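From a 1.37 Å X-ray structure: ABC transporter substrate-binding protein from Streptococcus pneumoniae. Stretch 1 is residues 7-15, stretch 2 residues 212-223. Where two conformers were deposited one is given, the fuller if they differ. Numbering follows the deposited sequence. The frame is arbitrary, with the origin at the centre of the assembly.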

ATOM      1  N   SER A   7     -13.374 -21.539  15.193  1.00 70.06           N
ATOM      2  CA  SER A   7     -13.887 -20.396  15.948  1.00 83.20           C
ATOM      3  C   SER A   7     -13.568 -19.030  15.321  1.00110.64           C
ATOM      4  O   SER A   7     -14.400 -18.120  15.349  1.00 80.26           O
ATOM      5  CB  SER A   7     -13.362 -20.445  17.387  1.00 95.93           C
ATOM      6  OG  SER A   7     -11.946 -20.501  17.412  1.00102.63           O
ATOM      7  N   GLY A   8     -12.370 -18.897  14.759  1.00 30.22           N
ATOM      8  CA  GLY A   8     -11.918 -17.645  14.181  1.00 30.64           C
ATOM      9  C   GLY A   8     -12.267 -17.472  12.712  1.00 23.42           C
ATOM     10  O   GLY A   8     -11.898 -16.470  12.099  1.00 25.08           O
ATOM     11  N   ASP A   9     -13.025 -18.414  12.142  0.60 18.14           N
ATOM     12  CA  ASP A   9     -13.501 -18.351  10.746  0.60 17.54           C
ATOM     13  C   ASP A   9     -14.868 -17.641  10.707  0.60 15.36           C
ATOM     14  O   ASP A   9     -15.915 -18.306  10.717  0.60 20.95           O
ATOM     15  CB  ASP A   9     -13.578 -19.784  10.175  0.60 23.07           C
ATOM     16  CG  ASP A   9     -13.614 -19.847   8.626  0.60 24.15           C
ATOM     17  OD1 ASP A   9     -13.243 -18.880   7.943  0.60 18.58           O
ATOM     18  OD2 ASP A   9     -13.987 -20.904   8.074  0.60 23.66           O
ATOM     19  N   ASN A  10     -14.845 -16.304  10.647  1.00 18.82           N
ATOM     20  CA  ASN A  10     -15.983 -15.442  10.937  1.00 18.68           C
ATOM     21  C   ASN A  10     -16.842 -15.074   9.753  1.00 14.65           C
ATOM     22  O   ASN A  10     -17.682 -14.180   9.857  1.00 16.04           O
ATOM     23  CB  ASN A  10     -15.493 -14.135  11.574  1.00 23.31           C
ATOM     24  CG  ASN A  10     -14.859 -14.336  12.928  1.00 60.13           C
ATOM     25  OD1 ASN A  10     -15.080 -15.346  13.587  1.00 44.05           O
ATOM     26  ND2 ASN A  10     -14.072 -13.354  13.360  1.00 56.31           N
ATOM     27  N   TRP A  11     -16.647 -15.753   8.625  1.00 14.53           N
ATOM     28  CA  TRP A  11     -17.432 -15.458   7.435  1.00 13.76           C
ATOM     29  C   TRP A  11     -18.930 -15.356   7.722  1.00 15.68           C
ATOM     30  O   TRP A  11     -19.585 -14.421   7.273  1.00 17.54           O
ATOM     31  CB  TRP A  11     -17.181 -16.484   6.302  1.00 15.08           C
ATOM     32  CG  TRP A  11     -18.099 -16.201   5.166  1.00 13.19           C
ATOM     33  CD1 TRP A  11     -19.224 -16.892   4.825  1.00 16.36           C
ATOM     34  CD2 TRP A  11     -18.020 -15.097   4.258  1.00 11.54           C
ATOM     35  NE1 TRP A  11     -19.844 -16.291   3.766  1.00 15.82           N
ATOM     36  CE2 TRP A  11     -19.128 -15.183   3.398  1.00 12.05           C
ATOM     37  CE3 TRP A  11     -17.114 -14.046   4.090  1.00 11.79           C
ATOM     38  CZ2 TRP A  11     -19.349 -14.257   2.381  1.00 14.33           C
ATOM     39  CZ3 TRP A  11     -17.341 -13.131   3.096  1.00 13.33           C
ATOM     40  CH2 TRP A  11     -18.449 -13.244   2.246  1.00 13.57           C
ATOM     41  N   SER A  12     -19.465 -16.305   8.468  1.00 18.13           N
ATOM     42  CA  SER A  12     -20.903 -16.324   8.700  1.00 20.90           C
ATOM     43  C   SER A  12     -21.369 -15.060   9.422  1.00 20.31           C
ATOM     44  O   SER A  12     -22.482 -14.593   9.185  1.00 21.45           O
ATOM     45  CB  SER A  12     -21.354 -17.583   9.457  1.00 25.34           C
ATOM     46  OG  SER A  12     -20.867 -17.600  10.783  1.00 31.64           O
ATOM     47  N   LYS A  13     -20.516 -14.506  10.280  1.00 18.18           N
ATOM     48  CA  LYS A  13     -20.821 -13.255  10.969  1.00 20.08           C
ATOM     49  C   LYS A  13     -20.833 -12.074   9.995  1.00 16.76           C
ATOM     50  O   LYS A  13     -21.759 -11.263  10.029  1.00 17.33           O
ATOM     51  CB  LYS A  13     -19.801 -12.998  12.084  1.00 23.15           C
ATOM     52  CG  LYS A  13     -19.857 -11.599  12.711  1.00 39.95           C
ATOM     53  CD  LYS A  13     -18.639 -11.343  13.594  1.00 62.50           C
ATOM     54  CE  LYS A  13     -18.433  -9.857  13.844  1.00 57.51           C
ATOM     55  NZ  LYS A  13     -17.216  -9.595  14.659  1.00 58.62           N
ATOM     56  N   TYR A  14     -19.812 -11.955   9.143  1.00 13.27           N
ATOM     57  CA  TYR A  14     -19.789 -10.843   8.191  1.00 13.52           C
ATOM     58  C   TYR A  14     -21.012 -10.913   7.292  1.00 15.71           C
ATOM     59  O   TYR A  14     -21.660  -9.906   7.007  1.00 14.71           O
ATOM     60  CB  TYR A  14     -18.522 -10.847   7.326  1.00 13.73           C
ATOM     61  CG  TYR A  14     -17.242 -10.984   8.115  1.00 13.31           C
ATOM     62  CD1 TYR A  14     -16.991 -10.170   9.202  1.00 15.21           C
ATOM     63  CD2 TYR A  14     -16.297 -11.952   7.778  1.00 13.09           C
ATOM     64  CE1 TYR A  14     -15.843 -10.315   9.930  1.00 15.87           C
ATOM     65  CE2 TYR A  14     -15.147 -12.106   8.495  1.00 13.45           C
ATOM     66  CZ  TYR A  14     -14.920 -11.280   9.571  1.00 16.66           C
ATOM     67  OH  TYR A  14     -13.764 -11.395  10.305  1.00 19.09           O
ATOM     68  N   GLN A  15     -21.328 -12.125   6.847  1.00 16.36           N
ATOM     69  CA  GLN A  15     -22.447 -12.339   5.952  1.00 17.47           C
ATOM     70  C   GLN A  15     -23.790 -12.005   6.616  1.00 18.33           C
ATOM     71  O   GLN A  15     -24.646 -11.377   5.992  1.00 20.63           O
ATOM     72  CB  GLN A  15     -22.416 -13.780   5.423  1.00 17.15           C
ATOM     73  CG  GLN A  15     -23.554 -14.147   4.482  1.00 21.44           C
ATOM     74  CD  GLN A  15     -23.433 -13.479   3.133  1.00 21.89           C
ATOM     75  OE1 GLN A  15     -22.917 -14.068   2.179  1.00 22.05           O
ATOM     76  NE2 GLN A  15     -23.911 -12.249   3.039  1.00 21.37           N
ATOM     77  N   SER A 212      -5.825 -10.739   6.058  1.00 10.43           N
ATOM     78  CA  SER A 212      -6.806 -11.152   7.053  1.00 10.99           C
ATOM     79  C   SER A 212      -6.131 -11.878   8.190  1.00 12.75           C
ATOM     80  O   SER A 212      -4.981 -12.283   8.101  1.00 12.43           O
ATOM     81  CB  SER A 212      -7.869 -12.097   6.449  1.00 13.52           C
ATOM     82  OG  SER A 212      -7.377 -13.420   6.313  1.00 14.39           O
ATOM     83  N   ARG A 213      -6.865 -12.044   9.278  1.00 11.75           N
ATOM     84  CA  ARG A 213      -6.429 -12.966  10.327  1.00 12.24           C
ATOM     85  C   ARG A 213      -6.254 -14.357   9.717  1.00 13.68           C
ATOM     86  O   ARG A 213      -7.026 -14.766   8.848  1.00 12.79           O
ATOM     87  CB  ARG A 213      -7.453 -13.005  11.457  1.00 12.26           C
ATOM     88  CG  ARG A 213      -7.433 -11.768  12.338  1.00 13.19           C
ATOM     89  CD  ARG A 213      -8.488 -11.799  13.436  1.00 12.61           C
ATOM     90  NE  ARG A 213      -9.837 -11.677  12.930  1.00 14.86           N
ATOM     91  CZ  ARG A 213     -10.461 -10.533  12.681  1.00 14.34           C
ATOM     92  NH1 ARG A 213      -9.871  -9.381  12.926  1.00 13.99           N
ATOM     93  NH2 ARG A 213     -11.683 -10.546  12.186  1.00 14.70           N
ATOM     94  N   LYS A 214      -5.244 -15.098  10.167  1.00 15.23           N
ATOM     95  CA  LYS A 214      -4.991 -16.421   9.597  1.00 15.40           C
ATOM     96  C   LYS A 214      -6.202 -17.337   9.635  1.00 16.86           C
ATOM     97  O   LYS A 214      -6.415 -18.131   8.719  1.00 17.43           O
ATOM     98  CB  LYS A 214      -3.804 -17.080  10.297  1.00 19.50           C
ATOM     99  CG  LYS A 214      -2.501 -16.402   9.952  1.00 21.99           C
ATOM    100  CD  LYS A 214      -1.322 -17.196  10.453  1.00 26.16           C
ATOM    101  CE  LYS A 214      -0.038 -16.691   9.841  1.00 34.22           C
ATOM    102  NZ  LYS A 214       1.124 -17.505  10.283  1.00 58.11           N
ATOM    103  N   GLU A 215      -7.016 -17.229  10.678  1.00 14.14           N
ATOM    104  CA  GLU A 215      -8.138 -18.123  10.850  1.00 15.57           C
ATOM    105  C   GLU A 215      -9.330 -17.817   9.943  1.00 13.51           C
ATOM    106  O   GLU A 215     -10.236 -18.646   9.810  1.00 14.47           O
ATOM    107  CB  GLU A 215      -8.598 -18.080  12.311  1.00 18.86           C
ATOM    108  CG  GLU A 215      -7.495 -18.419  13.357  1.00 33.92           C
ATOM    109  CD  GLU A 215      -6.337 -17.376  13.494  1.00 89.60           C
ATOM    110  OE1 GLU A 215      -6.512 -16.127  13.326  1.00 24.19           O
ATOM    111  OE2 GLU A 215      -5.214 -17.833  13.798  1.00 50.18           O
ATOM    112  N   ASP A 216      -9.344 -16.630   9.338  1.00 13.11           N
ATOM    113  CA  ASP A 216     -10.452 -16.199   8.486  1.00 11.68           C
ATOM    114  C   ASP A 216     -10.331 -16.763   7.045  1.00 12.75           C
ATOM    115  O   ASP A 216     -10.300 -16.016   6.040  1.00 11.83           O
ATOM    116  CB  ASP A 216     -10.545 -14.670   8.511  1.00 12.76           C
ATOM    117  CG  ASP A 216     -11.800 -14.145   9.204  1.00 12.07           C
ATOM    118  OD1 ASP A 216     -12.849 -14.820   9.207  1.00 13.18           O
ATOM    119  OD2 ASP A 216     -11.767 -12.995   9.711  1.00 14.70           O
ATOM    120  N   THR A 217     -10.293 -18.092   6.953  1.00 14.11           N
ATOM    121  CA  THR A 217      -9.980 -18.755   5.694  1.00 13.71           C
ATOM    122  C   THR A 217     -11.111 -18.651   4.677  1.00 13.18           C
ATOM    123  O   THR A 217     -10.872 -18.516   3.472  1.00 12.70           O
ATOM    124  CB  THR A 217      -9.607 -20.231   5.919  1.00 16.74           C
ATOM    125  OG1 THR A 217     -10.661 -20.873   6.641  1.00 18.70           O
ATOM    126  CG2 THR A 217      -8.336 -20.346   6.723  1.00 18.15           C
ATOM    127  N   THR A 218     -12.345 -18.695   5.140  1.00 12.28           N
ATOM    128  CA  THR A 218     -13.470 -18.608   4.226  1.00 11.71           C
ATOM    129  C   THR A 218     -13.542 -17.212   3.598  1.00 11.08           C
ATOM    130  O   THR A 218     -13.757 -17.071   2.401  1.00 11.03           O
ATOM    131  CB  THR A 218     -14.770 -18.932   4.941  1.00 12.77           C
ATOM    132  OG1 THR A 218     -14.702 -20.269   5.428  1.00 16.24           O
ATOM    133  CG2 THR A 218     -15.940 -18.838   3.998  1.00 12.89           C
ATOM    134  N   LEU A 219     -13.363 -16.181   4.409  1.00 11.34           N
ATOM    135  CA  LEU A 219     -13.304 -14.801   3.938  1.00 10.91           C
ATOM    136  C   LEU A 219     -12.297 -14.628   2.797  1.00 10.31           C
ATOM    137  O   LEU A 219     -12.603 -14.003   1.783  1.00 10.69           O
ATOM    138  CB  LEU A 219     -12.972 -13.899   5.133  1.00 11.55           C
ATOM    139  CG  LEU A 219     -12.684 -12.440   4.828  1.00 11.32           C
ATOM    140  CD1 LEU A 219     -13.871 -11.767   4.141  1.00 12.37           C
ATOM    141  CD2 LEU A 219     -12.313 -11.728   6.105  1.00 12.22           C
ATOM    142  N   VAL A 220     -11.110 -15.213   2.932  1.00 10.58           N
ATOM    143  CA  VAL A 220     -10.095 -15.108   1.890  1.00 11.23           C
ATOM    144  C   VAL A 220     -10.579 -15.752   0.583  1.00 11.12           C
ATOM    145  O   VAL A 220     -10.415 -15.176  -0.504  1.00 11.99           O
ATOM    146  CB  VAL A 220      -8.768 -15.704   2.372  1.00 13.81           C
ATOM    147  CG1 VAL A 220      -7.801 -15.912   1.195  1.00 15.54           C
ATOM    148  CG2 VAL A 220      -8.147 -14.791   3.423  1.00 13.72           C
ATOM    149  N   LYS A 221     -11.182 -16.928   0.678  0.54 10.07           N
ATOM    150  CA  LYS A 221     -11.760 -17.583  -0.496  0.54 10.71           C
ATOM    151  C   LYS A 221     -12.814 -16.717  -1.154  0.54 10.45           C
ATOM    152  O   LYS A 221     -12.865 -16.609  -2.376  0.54  9.58           O
ATOM    153  CB  LYS A 221     -12.388 -18.924  -0.129  0.54 15.68           C
ATOM    154  CG  LYS A 221     -11.400 -19.944   0.325  0.54 10.86           C
ATOM    155  CD  LYS A 221     -12.061 -21.287   0.553  0.54 21.65           C
ATOM    156  CE  LYS A 221     -11.070 -22.298   1.087  0.54 29.09           C
ATOM    157  NZ  LYS A 221     -10.829 -22.098   2.539  0.54 27.42           N
ATOM    158  N   LYS A 222     -13.671 -16.103  -0.353  1.00  9.71           N
ATOM    159  CA  LYS A 222     -14.723 -15.244  -0.897  1.00  9.48           C
ATOM    160  C   LYS A 222     -14.166 -14.016  -1.610  1.00 10.07           C
ATOM    161  O   LYS A 222     -14.721 -13.567  -2.625  1.00 10.67           O
ATOM    162  CB  LYS A 222     -15.729 -14.855   0.188  1.00  9.68           C
ATOM    163  CG  LYS A 222     -16.486 -16.045   0.739  1.00 12.19           C
ATOM    164  CD  LYS A 222     -17.185 -16.854  -0.358  1.00 14.20           C
ATOM    165  CE  LYS A 222     -18.122 -17.901   0.208  1.00 11.97           C
ATOM    166  NZ  LYS A 222     -18.546 -18.854  -0.861  1.00 13.76           N
ATOM    167  N   ILE A 223     -13.078 -13.449  -1.108  1.00  9.07           N
ATOM    168  CA  ILE A 223     -12.437 -12.338  -1.799  1.00  8.74           C
ATOM    169  C   ILE A 223     -11.895 -12.862  -3.131  1.00 10.39           C
ATOM    170  O   ILE A 223     -12.114 -12.256  -4.184  1.00  9.75           O
ATOM    171  CB  ILE A 223     -11.314 -11.729  -0.938  1.00  8.97           C
ATOM    172  CG1 ILE A 223     -11.909 -11.069   0.302  1.00  9.58           C
ATOM    173  CG2 ILE A 223     -10.480 -10.760  -1.767  1.00  9.75           C
ATOM    174  CD1 ILE A 223     -10.872 -10.739   1.359  1.00 10.46           C
TER
HETATM  175  O   HOH W   1     -10.770 -14.457  13.010  1.00 29.08           O
HETATM  176  O   HOH W   2     -13.712 -16.482   7.267  1.00 13.53           O

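The two stretches lie about 200 residues apart in one chain and bury 547 Å² between them, summed over both sides. Each runs from a loop into a helix, and the loops come closest: the CA atoms of Asp9 and Asp216 are 4.4 Å apart, and those of Gly8 and Glu215 5.1 Å. The helices, 11-15 and 217-223, then stand further off, their axes approaching to 9.8 Å with 59° between their N-to-C directions. Three residues of the first stretch, Trp11, Asp9 and Tyr14, account for most of the area covered there.

Asp9 bonds to the start of the second helix. Its CB leaves sideways, but with chi1 in the t well at -161° the carboxylate reaches Thr218 and engages it twice. Thr218 N donates to Asp9 OD1 at 2.9 Å, with an N-H...acceptor angle of 167°, and Thr218 OG1 donates to Asp9 OD2 at 2.8 Å. A backbone amide in the first turn of a helix has no carbonyl of a preceding turn to bond, so an acidic group from a distant loop can take that place. Next to these bonds the backbones themselves touch, Asp9 CA lying 3.4 Å from Glu215 O in a CA-H...O contact. The closeness also explains why Gly8 fits: an ideal CB there would sit 2.8 Å from Glu215 CB, a clash.

Asp216 makes the reciprocal connection. Its CB points away from the first stretch, yet its carboxylate comes back to it: Asn10 N donates to Asp216 OD1 at 2.9 Å and 154°, while Tyr14 OH donates to Asp216 OD2 at 2.6 Å. Asp216 OD2 lies near the plane of the Tyr14 ring, at its edge, and so does Arg213 NH2, 2.9 Å from Tyr14 OH. Arg213 NH2 also forms a salt bridge with Asp216 OD2 at 3.5 Å, within a type I turn from Arg213 to Asp216, which places positive charge beside the carboxylate.

Two like charges nevertheless face each other, Asp9 OD1 and Asp216 OD1 being 4.3 Å apart. Water 2 bridges them, donating to Asp9 OD1 at 2.5 Å and to Asp216 OD1 at 2.7 Å. It accepts from Leu219 N at 2.9 Å and, weakly, from Trp11 N at 3.3 Å, so one solvent molecule serves both acids and an amide from each helix. Water 1 similarly joins Gly8 O, at 2.5 Å, to Arg213 NE, at 2.9 Å.

Beyond this polar layer, Trp11 covers the largest area, 95 Å². Its CB points toward the second helix and lies 3.5 Å from Thr218 CG2. Lys222 CG sits over one face of the indole, 3.6 Å from the six-membered ring centroid and only 5° off the normal, a well-centred CH-pi contact. Leu219 CD1 approaches the ring edge, 3.9 Å from Trp11 CZ3, while Leu219 CD2 lies 3.7 Å from Tyr14 CE2, so the two methyls of one leucine meet both aromatic rings.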